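Local coordinates for ribosome-associated factor Y (PDB 3TQM), which probably binds ribosomes as a hibernation factor, associating with 100S dimers of 70S ribosomes and regulating translation, at residues I39-N44 with K48-N53. Sequence-based numbering, arbitrary orientation. Where two conformers were deposited one is given.
Sequences IIFHIN and KIVDAN
F41 and V50 form a non-hydrogen-bonded pair in an antiparallel beta hairpin, the two central strands of the four-stranded sheet in this α/β fold of the HPF/YfiA family. Their side chains lie side by side on the tightly packed face. V50 CG2 lies 3.7 Å from F41 CD2. V50 CG1 sits over one face of the phenyl ring and meets I39 CG2 at 3.9 Å. Both helices cover this layer: F41 touches T20 of helix 14-24, and V50 touches L77 of helix 70-89. Near the turn the same face becomes more exposed, where I43 CG2 rests against K48 CD at 3.6 Å.

I40, H42, I49 and D51 project from the other face, partly open to solvent except at buried I49. I40 N donates to D51 O with an N-H...O angle of 170°, and D51 N returns a bond to I40 O. Toward the turn, H42 N donates to I49 O at 3.0 Å; only the return bond from I49 N is weak.

In the conformer described here, H42 CG is set between the backbone N and the carbonyl carbon (chi1 49°), folding the ring over I49. I49 CB makes a CH-pi contact, 3.9 Å from the H42 ring centroid. D51 CB meets the ring edge at H42 CE1, 4.0 Å away.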
ATOM      1  N   ILE A  39      -0.084   1.142  -6.107  1.00 25.79           N
ATOM      2  CA  ILE A  39      -0.680  -0.015  -5.454  1.00 26.84           C
ATOM      3  C   ILE A  39      -1.266  -0.978  -6.479  1.00 27.01           C
ATOM      4  O   ILE A  39      -1.895  -0.563  -7.452  1.00 26.45           O
ATOM      5  CB  ILE A  39      -1.790   0.407  -4.477  1.00 27.81           C
ATOM      6  CG1 ILE A  39      -1.217   1.305  -3.388  1.00 29.92           C
ATOM      7  CG2 ILE A  39      -2.450  -0.809  -3.847  1.00 29.13           C
ATOM      8  CD1 ILE A  39      -2.244   1.746  -2.391  1.00 32.79           C
ATOM      9  N   ILE A  40      -1.055  -2.268  -6.249  1.00 26.79           N
ATOM     10  CA  ILE A  40      -1.566  -3.293  -7.145  1.00 26.54           C
ATOM     11  C   ILE A  40      -2.360  -4.355  -6.391  1.00 27.01           C
ATOM     12  O   ILE A  40      -1.815  -5.085  -5.561  1.00 24.62           O
ATOM     13  CB  ILE A  40      -0.432  -3.954  -7.944  1.00 26.64           C
ATOM     14  CG1 ILE A  40       0.307  -2.903  -8.776  1.00 27.97           C
ATOM     15  CG2 ILE A  40      -0.980  -5.055  -8.837  1.00 23.97           C
ATOM     16  CD1 ILE A  40       1.330  -3.479  -9.716  1.00 29.10           C
ATOM     17  N   PHE A  41      -3.656  -4.419  -6.681  1.00 28.03           N
ATOM     18  CA  PHE A  41      -4.529  -5.429  -6.095  1.00 29.27           C
ATOM     19  C   PHE A  41      -4.567  -6.662  -6.995  1.00 30.59           C
ATOM     20  O   PHE A  41      -4.536  -6.553  -8.219  1.00 31.83           O
ATOM     21  CB  PHE A  41      -5.944  -4.885  -5.931  1.00 27.47           C
ATOM     22  CG  PHE A  41      -6.039  -3.690  -5.021  1.00 28.28           C
ATOM     23  CD1 PHE A  41      -5.794  -2.414  -5.502  1.00 28.83           C
ATOM     24  CD2 PHE A  41      -6.380  -3.842  -3.689  1.00 28.72           C
ATOM     25  CE1 PHE A  41      -5.880  -1.316  -4.669  1.00 30.75           C
ATOM     26  CE2 PHE A  41      -6.469  -2.749  -2.851  1.00 29.81           C
ATOM     27  CZ  PHE A  41      -6.218  -1.483  -3.340  1.00 29.90           C
ATOM     28  N   HIS A  42      -4.594  -7.839  -6.385  0.51 30.40           N
ATOM     29  CA  HIS A  42      -4.766  -9.058  -7.154  0.51 30.42           C
ATOM     30  C   HIS A  42      -5.130 -10.229  -6.262  0.51 30.82           C
ATOM     31  O   HIS A  42      -4.828 -10.243  -5.072  0.51 30.67           O
ATOM     32  CB  HIS A  42      -3.529  -9.369  -8.008  0.51 30.32           C
ATOM     33  CG  HIS A  42      -2.235  -9.294  -7.261  0.51 30.26           C
ATOM     34  ND1 HIS A  42      -1.704  -8.106  -6.804  0.51 29.98           N
ATOM     35  CD2 HIS A  42      -1.351 -10.259  -6.914  0.51 29.83           C
ATOM     36  CE1 HIS A  42      -0.556  -8.345  -6.197  0.51 29.85           C
ATOM     37  NE2 HIS A  42      -0.318  -9.643  -6.251  0.51 29.79           N
ATOM     38  N   ILE A  43      -5.800 -11.205  -6.854  1.00 26.60           N
ATOM     39  CA  ILE A  43      -6.239 -12.389  -6.128  1.00 28.98           C
ATOM     40  C   ILE A  43      -5.652 -13.657  -6.743  1.00 25.29           C
ATOM     41  O   ILE A  43      -5.594 -13.806  -7.963  1.00 19.92           O
ATOM     42  CB  ILE A  43      -7.780 -12.485  -6.039  1.00 33.32           C
ATOM     43  CG1 ILE A  43      -8.377 -13.123  -7.296  1.00 35.59           C
ATOM     44  CG2 ILE A  43      -8.386 -11.112  -5.771  1.00 35.16           C
ATOM     45  CD1 ILE A  43      -8.834 -14.555  -7.088  1.00 36.22           C
ATOM     46  N   ASN A  44      -5.199 -14.561  -5.883  1.00 27.74           N
ATOM     47  CA  ASN A  44      -4.725 -15.864  -6.318  1.00 30.03           C
ATOM     48  C   ASN A  44      -5.502 -16.947  -5.583  1.00 30.18           C
ATOM     49  O   ASN A  44      -5.138 -17.347  -4.475  1.00 26.53           O
ATOM     50  CB  ASN A  44      -3.223 -16.010  -6.077  1.00 31.51           C
ATOM     51  CG  ASN A  44      -2.655 -17.274  -6.698  1.00 34.10           C
ATOM     52  OD1 ASN A  44      -3.336 -18.296  -6.791  1.00 38.57           O
ATOM     53  ND2 ASN A  44      -1.400 -17.211  -7.123  1.00 30.90           N
ATOM     54  N   LYS A  48      -6.087 -12.825  -1.166  1.00 31.92           N
ATOM     55  CA  LYS A  48      -6.310 -11.441  -1.564  1.00 30.63           C
ATOM     56  C   LYS A  48      -5.032 -10.641  -1.358  1.00 29.25           C
ATOM     57  O   LYS A  48      -4.852 -10.003  -0.318  1.00 29.98           O
ATOM     58  CB  LYS A  48      -7.440 -10.819  -0.740  1.00 29.15           C
ATOM     59  CG  LYS A  48      -8.762 -11.561  -0.827  1.00 31.41           C
ATOM     60  CD  LYS A  48      -9.195 -11.740  -2.272  1.00 35.24           C
ATOM     61  CE  LYS A  48     -10.607 -12.304  -2.358  1.00 38.13           C
ATOM     62  NZ  LYS A  48     -10.736 -13.588  -1.616  1.00 40.27           N
ATOM     63  N   ILE A  49      -4.146 -10.674  -2.349  1.00 26.51           N
ATOM     64  CA  ILE A  49      -2.853  -9.999  -2.243  1.00 23.37           C
ATOM     65  C   ILE A  49      -2.919  -8.519  -2.610  1.00 21.84           C
ATOM     66  O   ILE A  49      -3.520  -8.141  -3.619  1.00 22.31           O
ATOM     67  CB  ILE A  49      -1.794 -10.669  -3.135  1.00 22.30           C
ATOM     68  CG1 ILE A  49      -1.627 -12.142  -2.762  1.00 23.29           C
ATOM     69  CG2 ILE A  49      -0.472  -9.938  -3.033  1.00 21.83           C
ATOM     70  CD1 ILE A  49      -2.484 -13.077  -3.576  1.00 24.09           C
ATOM     71  N   VAL A  50      -2.294  -7.684  -1.785  1.00 19.84           N
ATOM     72  CA  VAL A  50      -2.127  -6.272  -2.115  1.00 22.62           C
ATOM     73  C   VAL A  50      -0.642  -5.912  -2.062  1.00 26.00           C
ATOM     74  O   VAL A  50       0.039  -6.186  -1.075  1.00 28.10           O
ATOM     75  CB  VAL A  50      -2.933  -5.355  -1.170  1.00 21.34           C
ATOM     76  CG1 VAL A  50      -2.722  -3.895  -1.535  1.00 18.91           C
ATOM     77  CG2 VAL A  50      -4.413  -5.704  -1.234  1.00 22.50           C
ATOM     78  N   ASP A  51      -0.146  -5.310  -3.137  1.00 27.41           N
ATOM     79  CA  ASP A  51       1.268  -4.978  -3.261  1.00 28.25           C
ATOM     80  C   ASP A  51       1.442  -3.469  -3.437  1.00 22.98           C
ATOM     81  O   ASP A  51       0.597  -2.805  -4.040  1.00 19.08           O
ATOM     82  CB  ASP A  51       1.876  -5.736  -4.444  1.00 38.59           C
ATOM     83  CG  ASP A  51       3.391  -5.646  -4.488  1.00 50.78           C
ATOM     84  OD1 ASP A  51       3.995  -5.127  -3.524  1.00 54.26           O
ATOM     85  OD2 ASP A  51       3.983  -6.108  -5.488  1.00 55.86           O
ATOM     86  N   ALA A  52       2.534  -2.929  -2.902  1.00 22.01           N
ATOM     87  CA  ALA A  52       2.760  -1.488  -2.928  1.00 19.08           C
ATOM     88  C   ALA A  52       4.204  -1.107  -3.248  1.00 19.51           C
ATOM     89  O   ALA A  52       5.149  -1.705  -2.732  1.00 18.62           O
ATOM     90  CB  ALA A  52       2.330  -0.866  -1.607  1.00 17.33           C
ATOM     91  N   ASN A  53       4.361  -0.104  -4.106  1.00 23.62           N
ATOM     92  CA  ASN A  53       5.672   0.448  -4.432  1.00 25.86           C
ATOM     93  C   ASN A  53       5.714   1.932  -4.072  1.00 27.07           C
ATOM     94  O   ASN A  53       5.027   2.749  -4.684  1.00 29.37           O
ATOM     95  CB  ASN A  53       5.985   0.239  -5.919  1.00 27.38           C
ATOM     96  CG  ASN A  53       7.265   0.929  -6.357  1.00 28.05           C
ATOM     97  OD1 ASN A  53       7.236   2.059  -6.840  1.00 28.72           O
ATOM     98  ND2 ASN A  53       8.395   0.247  -6.200  1.00 26.77           N
TER